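PDB 4OVK: periplasmic binding protein from Veillonella parvula, which probably binds a solute outside the cytoplasmic membrane and delivers it to an ABC importer, its ligand being unidentified. Local coordinates for residues I305-L310 with L331-N336; A68-T73 with Y320-S325. All blocks are in the same frame, centred on the assembly; numbering follows the deposited sequence.

In the fold
Both contacts use the helices that close the chain. The two parallel four-stranded sheets and the 150-170 helix joining their halves fit the two-lobed fold of helix-linked solute-binding proteins. Contact 1 is local and mostly buried: helix 306-318 meets the turn between helices 324-331 and 333-336, leucine against leucine, with one arginine at its margin. Contact 2 spans 247 residues, setting the turn into helix 71-74 and that short helix itself, in the half with the first sheet, against the loop leading into helix 324-331. It is smaller and half open, mixing an apolar pair with a methyl and a phenol. Leu-310 packs on Leu-322 between them, and Arg-307 forms a long, weak ion pair with Asp-324.

Contact 1 (I305-L310 with L331-N336); sequences ILRDDL and LNISIN
Leu-331 reaches tip to tip at two leucines one turn apart on helix 306-318. Its CD2 lies 4.0 Å from Leu-306 CD2, while its CG is 4.1 Å from Leu-310 CD2. The CD1 methyl is shared, 4.1 Å from CD2 of both leucines. Four residues apart on one helix face, both leucines hold CG opposite the backbone N (chi1 178° and 179°), which sends each CD2 toward Leu-331. Ile-327 and Ile-330 of helix 324-331 and Leu-287 of helix 285-296 close round Leu-310, making this an apolar seam between helices. At Asn-332 the chain leaves helix 324-331 through a Schellman motif, with positive phi (54°) and two bonds back into the last turn; its ND2 binds Lys-270 O. Ile-333 turns back across the contact: its CD1 comes obliquely to within 3.3 Å of Arg-307 NH2, a short approach, the two side chains crossing at about a right angle. Arg-307, bent at its third torsion, spends NH2 on a salt bridge to the C-terminal carboxylate of Phe-341. At the end of the short helix 333-336, Asn-336 OD1 accepts from Lys-270 N, on the outermost strand 268-270 of the second parallel sheet.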
loop_
_atom_site.group_PDB
_atom_site.type_symbol
_atom_site.label_atom_id
_atom_site.label_comp_id
_atom_site.label_asym_id
_atom_site.label_seq_id
_atom_site.Cartn_x
_atom_site.Cartn_y
_atom_site.Cartn_z
ATOM N N ILE A 305 19.830 3.449 -5.820
ATOM C CA ILE A 305 20.080 3.047 -4.437
ATOM C C ILE A 305 18.786 3.282 -3.664
ATOM O O ILE A 305 18.359 4.429 -3.473
ATOM C CB ILE A 305 21.229 3.859 -3.818
ATOM C CG1 ILE A 305 22.521 3.681 -4.640
ATOM C CG2 ILE A 305 21.451 3.457 -2.370
ATOM C CD1 ILE A 305 23.609 4.655 -4.254
ATOM N N LEU A 306 18.161 2.192 -3.237
ATOM C CA LEU A 306 16.827 2.232 -2.647
ATOM C C LEU A 306 16.793 3.135 -1.412
ATOM O O LEU A 306 15.871 3.927 -1.251
ATOM C CB LEU A 306 16.372 0.821 -2.292
ATOM C CG LEU A 306 14.999 0.734 -1.607
ATOM C CD1 LEU A 306 13.913 1.420 -2.433
ATOM C CD2 LEU A 306 14.637 -0.717 -1.315
ATOM N N ARG A 307 17.802 3.020 -0.549
ATOM C CA ARG A 307 17.871 3.830 0.667
ATOM C C ARG A 307 17.824 5.332 0.348
ATOM O O ARG A 307 17.170 6.096 1.047
ATOM C CB ARG A 307 19.144 3.465 1.444
ATOM C CG ARG A 307 19.656 4.470 2.451
ATOM C CD ARG A 307 20.910 3.951 3.145
ATOM N NE ARG A 307 20.729 2.602 3.683
ATOM C CZ ARG A 307 20.439 2.305 4.950
ATOM N NH1 ARG A 307 20.304 3.253 5.867
ATOM N NH2 ARG A 307 20.299 1.035 5.308
ATOM N N ASP A 308 18.557 5.751 -0.682
ATOM C CA ASP A 308 18.566 7.153 -1.098
ATOM C C ASP A 308 17.207 7.579 -1.633
ATOM O O ASP A 308 16.745 8.676 -1.352
ATOM C CB ASP A 308 19.632 7.412 -2.171
ATOM C CG ASP A 308 21.039 7.201 -1.666
ATOM O OD1 ASP A 308 21.243 7.150 -0.441
ATOM O OD2 ASP A 308 21.963 7.091 -2.505
ATOM N N ASP A 309 16.580 6.721 -2.421
ATOM C CA ASP A 309 15.296 7.049 -3.018
ATOM C C ASP A 309 14.222 7.130 -1.925
ATOM O O ASP A 309 13.345 7.991 -1.984
ATOM C CB ASP A 309 14.889 6.016 -4.064
ATOM C CG ASP A 309 15.818 5.991 -5.263
ATOM O OD1 ASP A 309 16.685 6.894 -5.422
ATOM O OD2 ASP A 309 15.676 5.038 -6.058
ATOM N N LEU A 310 14.308 6.244 -0.928
ATOM C CA LEU A 310 13.393 6.284 0.220
ATOM C C LEU A 310 13.578 7.599 0.995
ATOM O O LEU A 310 12.601 8.277 1.293
ATOM C CB LEU A 310 13.644 5.064 1.115
ATOM C CG LEU A 310 12.828 4.913 2.384
ATOM C CD1 LEU A 310 11.355 4.726 2.060
ATOM C CD2 LEU A 310 13.325 3.769 3.239
ATOM N N LEU A 331 12.526 -1.169 5.911
ATOM C CA LEU A 331 12.953 -2.123 4.891
ATOM C C LEU A 331 13.291 -3.515 5.450
ATOM O O LEU A 331 13.689 -4.387 4.685
ATOM C CB LEU A 331 14.163 -1.558 4.132
ATOM C CG LEU A 331 13.949 -0.284 3.307
ATOM C CD1 LEU A 331 15.236 0.155 2.618
ATOM C CD2 LEU A 331 12.846 -0.524 2.281
ATOM N N ASN A 332 13.102 -3.726 6.758
ATOM C CA ASN A 332 13.367 -5.023 7.393
ATOM C C ASN A 332 14.802 -5.506 7.112
ATOM O O ASN A 332 15.022 -6.680 6.821
ATOM C CB ASN A 332 12.339 -6.061 6.906
ATOM C CG ASN A 332 10.940 -5.782 7.426
ATOM O OD1 ASN A 332 10.771 -5.439 8.577
ATOM N ND2 ASN A 332 9.934 -5.931 6.570
ATOM N N ILE A 333 15.767 -4.594 7.212
ATOM C CA ILE A 333 17.155 -4.891 6.830
ATOM C C ILE A 333 17.754 -5.956 7.746
ATOM O O ILE A 333 18.326 -6.934 7.254
ATOM C CB ILE A 333 18.001 -3.609 6.747
ATOM C CG1 ILE A 333 17.533 -2.796 5.520
ATOM C CG2 ILE A 333 19.503 -3.919 6.696
ATOM C CD1 ILE A 333 18.160 -1.427 5.379
ATOM N N SER A 334 17.598 -5.783 9.058
ATOM C CA SER A 334 18.091 -6.771 10.023
ATOM C C SER A 334 17.289 -8.058 9.964
ATOM O O SER A 334 17.868 -9.160 9.981
ATOM C CB SER A 334 18.056 -6.218 11.455
ATOM O OG SER A 334 18.992 -5.165 11.610
ATOM N N ILE A 335 15.965 -7.914 9.913
ATOM C CA ILE A 335 15.051 -9.049 9.854
ATOM C C ILE A 335 15.340 -9.943 8.647
ATOM O O ILE A 335 15.361 -11.175 8.765
ATOM C CB ILE A 335 13.566 -8.562 9.871
ATOM C CG1 ILE A 335 13.194 -8.097 11.288
ATOM C CG2 ILE A 335 12.599 -9.640 9.399
ATOM C CD1 ILE A 335 11.859 -7.382 11.396
ATOM N N ASN A 336 15.594 -9.318 7.503
ATOM C CA ASN A 336 15.826 -10.036 6.252
ATOM C C ASN A 336 17.286 -10.361 5.944
ATOM O O ASN A 336 17.562 -11.047 4.971
ATOM C CB ASN A 336 15.271 -9.216 5.087
ATOM C CG ASN A 336 13.770 -9.187 5.074
ATOM O OD1 ASN A 336 13.112 -9.967 5.763
ATOM N ND2 ASN A 336 13.214 -8.272 4.294
#

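Contact 2 (A68-T73 with Y320-S325); sequences ASIFKT and YNLTDS
Ile-70 and Leu-322 form the more enclosed half of this contact, Thr-73 and Tyr-320 its open half. On the enclosed side Ile-70 CD1 meets Leu-322 CD2 at 4.2 Å, an ordinary van der Waals approach of two methyl groups. With CG1 opposite the backbone N (chi1 -171°) and the chain bent at chi2 (83°), Ile-70 brings CD1 across to the other segment. Leu-322 starts in a different direction and only its branched end comes near. Tyr-314 of helix 306-318 touches both side chains, and Ile-327 and Ile-330 add to the burial of Leu-322. On the solvent side Thr-73 crosses Tyr-320 at about a right angle. Its CG2 methyl, not its hydroxyl, makes the approach, lying obliquely to the ring, 3.7 Å from Tyr-320 CZ and 3.1 Å from Tyr-320 OH. The latter is short for a methyl beside an oxygen and should be read with reserve. A chi1 of -60° sets OG1 of Thr-73 beside the backbone N and CG2 opposite it, which puts the methyl toward the ring. The phenol oxygen is hydrogen-bonded to Glu-326 OE2, and Ile-70 and Thr-73 also lie against Glu-326. The Thr-323 side chain caps a backbone N early in helix 324-331 while Glu-326 OE1 accepts from Thr-323 N, the reciprocal pattern of a capping box. The 68-73 segment faces its own half with other groups: Phe-71 meets Tyr-46 and Tyr-66 edge-to-face, and Lys-72 pairs with Glu-67 and Glu-79. No hydrogen bond or ion pair joins the two segments directly, so between them they meet through van der Waals contact alone, while the Glu-326 carboxylate bonds to both the phenol and Thr-323 N, consistent with it restraining the ring and the helix start together.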
loop_
_atom_site.group_PDB
_atom_site.type_symbol
_atom_site.label_atom_id
_atom_site.label_comp_id
_atom_site.label_asym_id
_atom_site.label_seq_id
_atom_site.Cartn_x
_atom_site.Cartn_y
_atom_site.Cartn_z
ATOM N N ALA A 68 1.097 0.889 14.087
ATOM C CA ALA A 68 2.140 -0.119 13.824
ATOM C C ALA A 68 3.231 0.337 12.857
ATOM O O ALA A 68 4.161 -0.423 12.569
ATOM C CB ALA A 68 1.496 -1.378 13.270
ATOM N N SER A 69 3.129 1.550 12.339
ATOM C CA SER A 69 4.044 1.986 11.300
ATOM C C SER A 69 4.706 3.310 11.623
ATOM O O SER A 69 4.366 3.978 12.606
ATOM C CB SER A 69 3.298 2.093 9.967
ATOM O OG SER A 69 2.463 3.233 9.956
ATOM N N ILE A 70 5.644 3.680 10.756
ATOM C CA ILE A 70 6.353 4.968 10.815
ATOM C C ILE A 70 5.380 6.153 10.733
ATOM O O ILE A 70 5.696 7.253 11.172
ATOM C CB ILE A 70 7.408 5.071 9.672
ATOM C CG1 ILE A 70 8.328 6.293 9.832
ATOM C CG2 ILE A 70 6.748 5.145 8.294
ATOM C CD1 ILE A 70 9.492 6.082 10.766
ATOM N N PHE A 71 4.185 5.905 10.195
ATOM C CA PHE A 71 3.113 6.912 10.146
ATOM C C PHE A 71 2.927 7.575 11.522
ATOM O O PHE A 71 2.755 8.800 11.622
ATOM C CB PHE A 71 1.797 6.225 9.682
ATOM C CG PHE A 71 0.757 7.148 9.088
ATOM C CD1 PHE A 71 0.945 8.524 8.965
ATOM C CD2 PHE A 71 -0.437 6.605 8.645
ATOM C CE1 PHE A 71 -0.039 9.321 8.415
ATOM C CE2 PHE A 71 -1.419 7.398 8.089
ATOM C CZ PHE A 71 -1.222 8.759 7.982
ATOM N N LYS A 72 2.973 6.780 12.583
ATOM C CA LYS A 72 2.822 7.313 13.951
ATOM C C LYS A 72 3.874 8.380 14.283
ATOM O O LYS A 72 3.575 9.373 14.940
ATOM C CB LYS A 72 2.887 6.200 15.005
ATOM C CG LYS A 72 2.550 6.703 16.405
ATOM C CD LYS A 72 2.347 5.565 17.384
ATOM C CE LYS A 72 2.117 6.084 18.799
ATOM N NZ LYS A 72 0.840 6.842 18.945
ATOM N N THR A 73 5.093 8.185 13.801
ATOM C CA THR A 73 6.165 9.163 13.993
ATOM C C THR A 73 5.971 10.399 13.137
ATOM O O THR A 73 6.156 11.523 13.613
ATOM C CB THR A 73 7.518 8.546 13.644
ATOM O OG1 THR A 73 7.733 7.422 14.491
ATOM C CG2 THR A 73 8.641 9.541 13.837
ATOM N N TYR A 320 10.265 14.944 6.156
ATOM C CA TYR A 320 10.773 14.135 7.252
ATOM C C TYR A 320 12.049 13.464 6.775
ATOM O O TYR A 320 12.068 12.853 5.704
ATOM C CB TYR A 320 9.756 13.069 7.693
ATOM C CG TYR A 320 10.153 12.365 8.981
ATOM C CD1 TYR A 320 9.848 12.926 10.221
ATOM C CD2 TYR A 320 10.853 11.157 8.966
ATOM C CE1 TYR A 320 10.226 12.322 11.391
ATOM C CE2 TYR A 320 11.227 10.538 10.154
ATOM C CZ TYR A 320 10.904 11.119 11.358
ATOM O OH TYR A 320 11.276 10.528 12.555
ATOM N N ASN A 321 13.104 13.604 7.569
ATOM C CA ASN A 321 14.406 13.004 7.265
ATOM C C ASN A 321 14.641 11.743 8.091
ATOM O O ASN A 321 14.936 11.799 9.295
ATOM C CB ASN A 321 15.508 14.036 7.487
ATOM C CG ASN A 321 15.417 15.195 6.517
ATOM O OD1 ASN A 321 15.046 15.018 5.354
ATOM N ND2 ASN A 321 15.771 16.396 6.981
ATOM N N LEU A 322 14.498 10.609 7.423
ATOM C CA LEU A 322 14.676 9.294 8.031
ATOM C C LEU A 322 16.089 9.049 8.565
ATOM O O LEU A 322 17.081 9.351 7.889
ATOM C CB LEU A 322 14.337 8.226 7.013
ATOM C CG LEU A 322 12.879 8.078 6.560
ATOM C CD1 LEU A 322 12.779 7.191 5.333
ATOM C CD2 LEU A 322 11.995 7.572 7.693
ATOM N N THR A 323 16.174 8.490 9.768
ATOM C CA THR A 323 17.451 8.008 10.308
ATOM C C THR A 323 17.737 6.623 9.749
ATOM O O THR A 323 16.852 5.953 9.211
ATOM C CB THR A 323 17.405 7.879 11.836
ATOM O OG1 THR A 323 16.438 6.880 12.199
ATOM C CG2 THR A 323 17.022 9.221 12.478
ATOM N N ASP A 324 18.980 6.180 9.903
ATOM C CA ASP A 324 19.334 4.806 9.548
ATOM C C ASP A 324 18.508 3.743 10.279
ATOM O O ASP A 324 18.125 2.750 9.665
ATOM C CB ASP A 324 20.828 4.577 9.755
ATOM C CG ASP A 324 21.668 5.338 8.746
ATOM O OD1 ASP A 324 21.091 5.831 7.753
ATOM O OD2 ASP A 324 22.898 5.437 8.936
ATOM N N SER A 325 18.227 3.952 11.565
ATOM C CA SER A 325 17.386 3.020 12.324
ATOM C C SER A 325 15.990 2.912 11.723
ATOM O O SER A 325 15.465 1.814 11.575
ATOM C CB SER A 325 17.268 3.442 13.791
ATOM O OG SER A 325 18.523 3.384 14.436
#